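Local coordinates for protein mosquitocidal toxin (Bacillus sphaericus, PDB 2CB4) that acts as an ADP-ribosyltransferase toxin against mosquitoes, present here as its catalytic domain in an engineered mutant form, at the interface of chains A and B. Residues are numbered along the deposited sequence; one frame, centred on the assembly and turned at random. Chains: chain A/B, Mosquitocidal toxin.

Contact 1: the interface of chains A and B. Residues chain A 107, 110, 113, 117; chain B 30, 33-34, 188.
The imidazole of A:His110 meets the carboxylate of B:Asp34 at its edge, the carboxylate carbon CG lying in the ring plane and the two planes turned 49° apart. Across one ring face, toward the rim, lies the amide nitrogen ND2 of A:Asn113, 3.2 Å above the plane. The other flat group, the guanidinium of B:Arg188, has methyl CG2 of A:Thr117 over the centre of a face, with CG2 3.5 Å from CZ of the arginine; a charged group thus packs through its flat surface. The selenomethionine B:Met33, bent at its last torsion (chi3 -57°), runs antiparallel past A:Asn113 and sets its methyl CE 3.6 Å from amide carbon CG. That amide is held within its own chain: ND2 of A:Asn113 gives a nearly straight bond of 2.6 Å to OE1 of A:Glu107, on the carboxylate's syn lone pair. A:Thr117 and B:Thr30 reach tip to tip, CG2 of B:Thr30 standing 3.5 Å from OG1 of A:Thr117. OG1 of A:Thr117, between backbone N and carbonyl carbon (chi1 78°), donates over 2.7 Å to O of A:Asn113 from above the carbonyl plane. The patch joins two copies of the catalytic domain in the deposited assembly; the coordinates do not show its biological role. Chain A supplies 3-10 helix 107-109, A:His110 in the following loop, and helix 111-117; chain B supplies 3-10 helix 30-34 and, from a loop, B:Arg188.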
# COMPACT_ATOMS: atom_id res chain seq x y z
N GLU A 107 8.89 28.40 -3.66
CA GLU A 107 9.59 28.63 -4.92
C GLU A 107 8.69 28.59 -6.16
O GLU A 107 9.08 29.09 -7.22
CB GLU A 107 10.74 27.62 -5.08
CG GLU A 107 11.88 27.79 -4.09
CD GLU A 107 12.53 29.16 -4.16
OE1 GLU A 107 13.18 29.44 -5.20
OE2 GLU A 107 12.40 29.94 -3.18
N HIS A 110 8.32 31.95 -7.40
CA HIS A 110 9.52 32.74 -7.35
C HIS A 110 10.14 32.98 -8.72
O HIS A 110 11.03 32.26 -9.18
CB HIS A 110 10.53 32.17 -6.35
CG HIS A 110 11.58 33.15 -5.95
ND1 HIS A 110 12.14 33.18 -4.69
CD2 HIS A 110 12.16 34.18 -6.65
CE1 HIS A 110 13.04 34.16 -4.63
NE2 HIS A 110 13.06 34.78 -5.80
N ASN A 113 14.12 33.43 -9.20
CA ASN A 113 14.84 32.21 -9.00
C ASN A 113 14.62 31.29 -10.18
O ASN A 113 15.55 30.58 -10.63
CB ASN A 113 14.40 31.51 -7.73
CG ASN A 113 15.15 31.99 -6.53
OD1 ASN A 113 16.03 32.90 -6.60
ND2 ASN A 113 14.81 31.43 -5.41
N THR A 117 17.90 30.18 -12.01
CA THR A 117 18.32 28.83 -11.67
C THR A 117 17.59 27.70 -12.37
O THR A 117 18.07 26.55 -12.35
CB THR A 117 18.14 28.59 -10.14
OG1 THR A 117 16.76 28.35 -9.87
CG2 THR A 117 18.60 29.78 -9.31
N THR B 30 17.40 25.37 -4.24
CA THR B 30 17.15 26.80 -4.43
C THR B 30 16.33 27.51 -3.35
O THR B 30 16.47 28.71 -3.14
CB THR B 30 16.55 27.08 -5.81
OG1 THR B 30 15.34 26.33 -5.95
CG2 THR B 30 17.53 26.68 -6.92
N MSE B 33 18.28 29.62 -0.77
CA MSE B 33 18.80 30.95 -1.13
C MSE B 33 18.08 32.17 -0.54
O MSE B 33 18.68 33.24 -0.38
CB MSE B 33 19.06 31.10 -2.63
CG MSE B 33 19.81 29.97 -3.33
SE MSE B 33 20.23 30.50 -5.12
CE MSE B 33 18.51 30.88 -5.74
N ASP B 34 16.80 32.02 -0.23
CA ASP B 34 16.02 33.13 0.33
C ASP B 34 15.96 33.07 1.87
O ASP B 34 15.30 33.90 2.50
CB ASP B 34 14.61 33.11 -0.23
CG ASP B 34 14.48 33.92 -1.52
OD1 ASP B 34 15.52 34.25 -2.15
OD2 ASP B 34 13.33 34.24 -1.87
N ARG B 188 24.65 24.00 -8.76
CA ARG B 188 23.93 23.80 -10.01
C ARG B 188 24.89 23.48 -11.16
O ARG B 188 26.05 23.87 -11.12
CB ARG B 188 23.09 25.03 -10.29
CG ARG B 188 21.98 25.18 -9.23
CD ARG B 188 20.94 26.22 -9.64
NE ARG B 188 21.55 27.50 -10.03
CZ ARG B 188 21.85 28.49 -9.18
NH1 ARG B 188 21.65 28.34 -7.89
NH2 ARG B 188 22.38 29.62 -9.63

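Contact 2: the interface of chains A and B. Residues chain A 116, 175, 262; chain B 190, 213.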
# COMPACT_ATOMS: atom_id res chain seq x y z
N ARG A 116 16.82 32.60 -13.03
CA ARG A 116 18.23 32.47 -12.74
C ARG A 116 18.74 31.05 -12.56
O ARG A 116 19.91 30.77 -12.84
CB ARG A 116 18.56 33.26 -11.46
CG ARG A 116 20.10 33.32 -11.18
CD ARG A 116 20.44 34.24 -10.01
NE ARG A 116 20.07 35.64 -10.26
CZ ARG A 116 20.71 36.44 -11.10
NH1 ARG A 116 21.76 36.00 -11.80
NH2 ARG A 116 20.30 37.70 -11.26
N PHE A 175 19.40 36.93 -17.17
CA PHE A 175 19.87 36.53 -18.53
C PHE A 175 19.02 37.23 -19.59
O PHE A 175 17.90 36.75 -19.96
CB PHE A 175 19.75 35.00 -18.70
CG PHE A 175 20.49 34.21 -17.66
CD1 PHE A 175 21.91 34.19 -17.62
CD2 PHE A 175 19.78 33.50 -16.67
CE1 PHE A 175 22.59 33.42 -16.62
CE2 PHE A 175 20.44 32.75 -15.67
CZ PHE A 175 21.84 32.72 -15.64
N PRO A 262 21.39 29.89 -19.74
CA PRO A 262 22.78 29.42 -19.90
C PRO A 262 22.87 28.17 -20.82
O PRO A 262 23.97 27.81 -21.28
CB PRO A 262 23.21 29.06 -18.47
CG PRO A 262 22.25 29.68 -17.56
CD PRO A 262 20.97 29.90 -18.32
N GLU B 190 25.39 24.61 -14.13
CA GLU B 190 25.99 25.72 -14.91
C GLU B 190 27.31 26.23 -14.32
O GLU B 190 28.03 26.97 -14.95
CB GLU B 190 24.98 26.86 -15.16
CG GLU B 190 24.50 27.61 -13.91
CD GLU B 190 23.24 27.05 -13.33
OE1 GLU B 190 22.94 25.86 -13.58
OE2 GLU B 190 22.54 27.80 -12.60
N ILE B 213 28.35 28.57 -17.15
CA ILE B 213 27.99 29.96 -16.98
C ILE B 213 28.81 30.99 -17.81
O ILE B 213 28.28 32.02 -18.20
CB ILE B 213 28.01 30.30 -15.48
CG1 ILE B 213 27.00 31.41 -15.14
CG2 ILE B 213 29.44 30.60 -15.04
CD1 ILE B 213 25.66 31.22 -15.71
O HOH W 1 22.51 30.54 -12.57
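Methyl CD1 of B:Ile213 approaches the phenyl ring of A:Phe175, coming 3.9 Å from CE1, while the two side chains stand nearly perpendicular. The contact shows how a small apolar core can be prepared by one chain and completed by its neighbour. Within chain A, the pyrrolidine of A:Pro262 supports the aromatic group: its CD stands 3.9 Å above the ring plane of A:Phe175, over the centre. On the partner, CG1 of B:Ile213 lies roughly anti to the backbone N (chi1 -150°), and chi2 of 47° then turns CD1 toward the ring. B:Ile213 also runs alongside A:Pro262 in the same direction, with CD1 4.2 Å from the proline CG. Farther out, water 1 lies at the edge of the phenyl ring, in its plane, and joins the chains. Water 1 O is 2.6 Å from the backbone carbonyl O of A:Arg116 and 2.7 Å from the carboxylate oxygen OE2 of B:Glu190. The water can give a hydrogen to each of these oxygens, which as two acceptors would not ordinarily bond to each other. Chain A gathers these groups from helix 111-117, a loop and 3-10 helix 261-263; chain B contributes 3-10 helix 189-191 and the loop bearing B:Ile213.

Contact 3: the interface of chains A and B. Residues chain A 144, 257, 262-263; chain B 210-211.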
# COMPACT_ATOMS: atom_id res chain seq x y z
N HIS A 144 21.92 24.97 -26.84
CA HIS A 144 23.24 24.43 -27.22
C HIS A 144 23.14 23.02 -27.79
O HIS A 144 23.94 22.62 -28.61
CB HIS A 144 24.18 24.40 -26.00
CG HIS A 144 24.64 25.75 -25.57
ND1 HIS A 144 24.78 26.11 -24.24
CD2 HIS A 144 25.00 26.84 -26.30
CE1 HIS A 144 25.22 27.35 -24.18
NE2 HIS A 144 25.38 27.81 -25.41
N PHE A 257 14.90 22.04 -19.70
CA PHE A 257 16.35 22.11 -19.78
C PHE A 257 16.82 22.95 -20.97
O PHE A 257 17.75 23.75 -20.85
CB PHE A 257 16.97 20.70 -19.81
CG PHE A 257 18.45 20.68 -19.53
CD1 PHE A 257 18.93 20.84 -18.22
CD2 PHE A 257 19.38 20.55 -20.58
CE1 PHE A 257 20.30 20.85 -17.95
CE2 PHE A 257 20.75 20.54 -20.32
CZ PHE A 257 21.22 20.69 -19.01
N PRO A 262 21.39 29.89 -19.74
CA PRO A 262 22.78 29.42 -19.90
C PRO A 262 22.87 28.17 -20.82
O PRO A 262 23.97 27.81 -21.28
CB PRO A 262 23.21 29.06 -18.47
CG PRO A 262 22.25 29.68 -17.56
CD PRO A 262 20.97 29.90 -18.32
N ASN A 263 21.73 27.51 -21.08
CA ASN A 263 21.67 26.31 -21.92
C ASN A 263 21.50 26.56 -23.40
O ASN A 263 21.25 25.63 -24.18
CB ASN A 263 20.61 25.32 -21.41
CG ASN A 263 20.95 24.79 -20.04
OD1 ASN A 263 22.01 25.08 -19.49
ND2 ASN A 263 20.06 24.02 -19.47
N PRO B 210 29.02 22.57 -22.25
CA PRO B 210 28.77 23.76 -23.09
C PRO B 210 27.89 24.82 -22.41
O PRO B 210 27.86 25.97 -22.82
CB PRO B 210 28.02 23.19 -24.31
CG PRO B 210 28.29 21.71 -24.27
CD PRO B 210 28.39 21.36 -22.81
N ASN B 211 27.14 24.40 -21.39
CA ASN B 211 26.23 25.26 -20.65
C ASN B 211 26.88 25.92 -19.44
O ASN B 211 26.20 26.50 -18.61
CB ASN B 211 25.00 24.47 -20.19
CG ASN B 211 24.38 23.67 -21.32
OD1 ASN B 211 24.24 24.16 -22.43
ND2 ASN B 211 24.00 22.45 -21.04
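B:Asn211 meets A:His144 from a loop backbone with phi/psi of -91/11°, just after B:Pro210, whose carbonyl O lies 3.3 Å from CE1 of the histidine. CG of B:Asn211 is anti to its carbonyl carbon (chi1 -49°), which turns the amide toward A:His144; the side chains pass in opposing directions, amide and imidazole nearly coplanar. ND1 of A:His144 donates a nearly straight bond of 2.7 Å to amide oxygen OD1 of B:Asn211. The acceptor lies in the ring plane and the donor in the carbonyl plane, so this bond would help fix which way the amide of B:Asn211 faces. A:Asn263 approaches the same amide almost perpendicularly, its CG 3.8 Å from CG of B:Asn211. ND2 of A:Asn263 donates over 2.7 Å to the backbone O of A:Phe257 and stands 3.3 Å above the centre of that residue's phenyl ring. This internal bond would hold the A:Asn263 amide in its turn, well away from parallel to the partner's amide. At the rim of the phenyl ring, CE2 of A:Phe257 is 3.8 Å from ND2 of B:Asn211. The receiving surface combines 3-10 helices 257-259 and 261-263 with the loop carrying A:His144, while chain B enters through the loop at B:Pro210 and B:Asn211.

The three contacts lie in sequence along the face between two copies of the catalytic domain. C-alpha centres are about 13 Å apart for contacts 1 and 2, 8 Å for contacts 2 and 3, and 18 Å for contacts 1 and 3. Helix 111-117 of chain A serves contacts 1 and 2; A:Pro262 is shared by contacts 2 and 3. On chain B, B:Arg188 of contact 1 directly precedes 3-10 helix 189-191 of contact 2, and one loop carries B:Asn211 of contact 3 and B:Ile213 of contact 2. The interface departs from exact two-fold symmetry, and the structure alone does not show whether this pairing occurs in the full-length toxin.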